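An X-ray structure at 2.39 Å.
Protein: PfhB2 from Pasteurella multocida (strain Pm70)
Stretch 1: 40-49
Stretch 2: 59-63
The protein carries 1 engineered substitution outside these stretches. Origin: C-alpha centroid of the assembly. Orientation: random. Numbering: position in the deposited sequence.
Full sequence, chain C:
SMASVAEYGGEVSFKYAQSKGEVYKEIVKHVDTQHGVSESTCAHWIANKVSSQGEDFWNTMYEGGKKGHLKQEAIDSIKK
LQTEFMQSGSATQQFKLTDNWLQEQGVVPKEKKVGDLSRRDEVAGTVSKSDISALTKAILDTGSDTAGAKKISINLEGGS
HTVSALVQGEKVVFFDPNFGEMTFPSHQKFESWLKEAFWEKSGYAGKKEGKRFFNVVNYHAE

Stretch 1 (40-49) STCAHWIANK
Stretch 2 (59-63) NTMYE

A short, irregular segment lies against one flank of a helix, held by a selenomethionine that packs on the helix surface and by an asparagine pair that ties the segment to the helix further along.

Stretch 1 is helical throughout, part of a longer helix, with phi/psi near -62/-45 and i to i+4 hydrogen bonds of 2.8 to 3.0 Å, from H44 N to S40 O through to K49 N to W45 O. Stretch 2 has no regular helix or strand. Its phi/psi values run -163/56 at N59, -76/153 at T60, -92/-3 at M61, -92/133 at Y62 and -68/118 at E63: T60 and Y62 are extended, and M61 between them bends the chain. The closest CA pair is N48 CA with N59 CA, 7.2 Å apart; from there the trace to Y62 runs obliquely back toward the helix's N-terminal end. The two stretches together bury 317 Å².

The helix presents T41, H44, W45 and N48, a set spaced three and four residues apart that gathers on one flank. M61 points toward this flank and contributes the largest covered area, 96 Å². With chi1 m (-42°), chi2 t (-175°) and chi3 m (-47°), its side chain brings M61 SE within 3.8 Å of W45 N and 4.0 Å of H44 C, while M61 CE ends 4.1 Å from T41 CG2 and 4.3 Å from W45 CD1. The large, polarisable selenium and its methyl thus gain dispersion contacts with backbone and side chain alike. H44 is m (chi1 -80°, chi2 76°), and its ND1 donates to S40 O at 2.8 Å, tying the imidazole back to its own helix; H44 CB lies 4.1 Å from M61 SE.

W45, t with chi2 87°, meets stretch 2 at its ring edge: M61 CE and Y62 OH both lie near the ring plane. Y62 (chi1 m, chi2 -46°) has a CA-to-CB bond directed sideways, yet its end comes nearer, with Y62 OH 3.6 Å from W45 NE1. Both polar atoms find hydrogen-bonding partners elsewhere in the structure.

N48 and N59 point toward the opposing stretch, N48 with chi1 t and N59 with chi1 p (65°) and chi2 -63°. N59 ND2 gives a weak hydrogen bond to N48 O, 3.3 Å long with an angle of 139°. The orientation of the N48 amide is uncertain.

T60 turns its CA-to-CB bond away from the helix. With chi1 t, T60 OG1 instead accepts from Y62 N at 2.9 Å, bracing the segment internally across M61.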

# COMPACT_ATOMS: atom_id res chain seq x y z
N SER C 40 16.85 7.67 1.65
CA SER C 40 18.15 8.32 1.38
C SER C 40 18.07 9.79 1.83
O SER C 40 19.05 10.26 2.45
CB SER C 40 18.53 8.20 -0.08
OG SER C 40 19.74 8.90 -0.35
N THR C 41 16.95 10.49 1.56
CA THR C 41 16.81 11.92 1.90
C THR C 41 16.79 12.10 3.42
O THR C 41 17.49 12.98 3.90
CB THR C 41 15.54 12.56 1.33
OG1 THR C 41 15.49 12.37 -0.08
CG2 THR C 41 15.50 14.05 1.67
N CYS C 42 16.03 11.27 4.14
CA CYS C 42 15.96 11.30 5.61
C CYS C 42 17.35 11.02 6.20
O CYS C 42 17.74 11.74 7.15
CB CYS C 42 14.90 10.34 6.15
SG CYS C 42 13.23 10.96 5.88
N ALA C 43 18.10 10.06 5.66
CA ALA C 43 19.47 9.79 6.10
C ALA C 43 20.29 11.07 5.96
O ALA C 43 21.00 11.44 6.90
CB ALA C 43 20.10 8.66 5.32
N HIS C 44 20.21 11.73 4.80
CA HIS C 44 21.02 12.97 4.55
C HIS C 44 20.59 14.07 5.51
O HIS C 44 21.48 14.71 6.06
CB HIS C 44 20.93 13.40 3.09
CG HIS C 44 21.80 12.63 2.18
ND1 HIS C 44 21.51 11.32 1.77
CD2 HIS C 44 22.93 13.01 1.53
CE1 HIS C 44 22.45 10.93 0.92
NE2 HIS C 44 23.34 11.95 0.79
N TRP C 45 19.30 14.27 5.68
CA TRP C 45 18.73 15.26 6.62
C TRP C 45 19.27 15.00 8.04
O TRP C 45 19.67 15.92 8.71
CB TRP C 45 17.21 15.19 6.57
CG TRP C 45 16.53 16.28 7.35
CD1 TRP C 45 16.20 17.52 6.90
CD2 TRP C 45 16.06 16.20 8.71
NE1 TRP C 45 15.54 18.21 7.89
CE2 TRP C 45 15.45 17.44 9.00
CE3 TRP C 45 16.09 15.19 9.70
CZ2 TRP C 45 14.85 17.70 10.23
CZ3 TRP C 45 15.48 15.45 10.91
CH2 TRP C 45 14.89 16.69 11.18
N ILE C 46 19.28 13.73 8.48
CA ILE C 46 19.75 13.39 9.84
C ILE C 46 21.24 13.76 9.95
O ILE C 46 21.59 14.47 10.90
CB ILE C 46 19.46 11.92 10.19
CG1 ILE C 46 17.96 11.71 10.37
CG2 ILE C 46 20.20 11.51 11.44
CD1 ILE C 46 17.58 10.26 10.58
N ALA C 47 22.07 13.33 9.00
CA ALA C 47 23.52 13.64 8.95
C ALA C 47 23.74 15.15 8.96
O ALA C 47 24.67 15.60 9.60
CB ALA C 47 24.20 13.01 7.76
N ASN C 48 22.91 15.90 8.26
CA ASN C 48 23.04 17.37 8.16
C ASN C 48 22.73 17.99 9.52
O ASN C 48 23.50 18.86 9.95
CB ASN C 48 22.17 17.92 7.03
CG ASN C 48 22.31 19.42 6.87
OD1 ASN C 48 23.11 19.84 6.04
ND2 ASN C 48 21.56 20.20 7.63
N LYS C 49 21.69 17.55 10.21
CA LYS C 49 21.25 18.14 11.50
C LYS C 49 22.24 17.81 12.62
O LYS C 49 22.44 18.65 13.49
CB LYS C 49 19.86 17.65 11.85
CG LYS C 49 18.77 18.24 10.98
CD LYS C 49 18.68 19.73 11.02
CE LYS C 49 17.37 20.21 10.46
NZ LYS C 49 17.07 21.57 10.95
N ASN C 59 25.30 25.13 6.65
CA ASN C 59 25.37 23.83 5.94
C ASN C 59 23.95 23.34 5.65
O ASN C 59 23.60 22.24 6.09
CB ASN C 59 26.21 22.77 6.70
CG ASN C 59 25.62 22.34 8.04
OD1 ASN C 59 25.50 23.17 8.95
ND2 ASN C 59 25.27 21.07 8.19
N THR C 60 23.14 24.14 4.98
CA THR C 60 21.75 23.74 4.62
C THR C 60 21.81 22.77 3.44
O THR C 60 22.80 22.76 2.71
CB THR C 60 20.89 24.99 4.41
OG1 THR C 60 19.65 24.41 3.99
CG2 THR C 60 21.43 25.96 3.39
N MSE C 61 20.82 21.89 3.30
CA MSE C 61 20.67 21.12 2.07
C MSE C 61 19.75 21.83 1.08
O MSE C 61 19.59 21.35 -0.05
CB MSE C 61 20.01 19.76 2.27
CG MSE C 61 20.43 18.95 3.46
SE MSE C 61 19.47 17.23 3.26
CE MSE C 61 17.57 17.36 2.84
N TYR C 62 19.18 22.96 1.50
CA TYR C 62 18.19 23.70 0.73
C TYR C 62 18.87 24.76 -0.14
O TYR C 62 19.75 25.47 0.37
CB TYR C 62 17.15 24.29 1.69
CG TYR C 62 16.52 23.25 2.60
CD1 TYR C 62 16.08 22.03 2.11
CD2 TYR C 62 16.39 23.48 3.97
CE1 TYR C 62 15.49 21.08 2.94
CE2 TYR C 62 15.79 22.57 4.80
CZ TYR C 62 15.37 21.35 4.29
OH TYR C 62 14.85 20.40 5.09
N GLU C 63 18.48 24.83 -1.41
CA GLU C 63 19.00 25.80 -2.42
C GLU C 63 18.54 27.21 -2.01
O GLU C 63 17.34 27.42 -1.97
CB GLU C 63 18.52 25.42 -3.83
CG GLU C 63 19.26 26.13 -4.98
CD GLU C 63 20.75 26.35 -4.75
OE1 GLU C 63 21.49 25.36 -4.57
OE2 GLU C 63 21.17 27.54 -4.70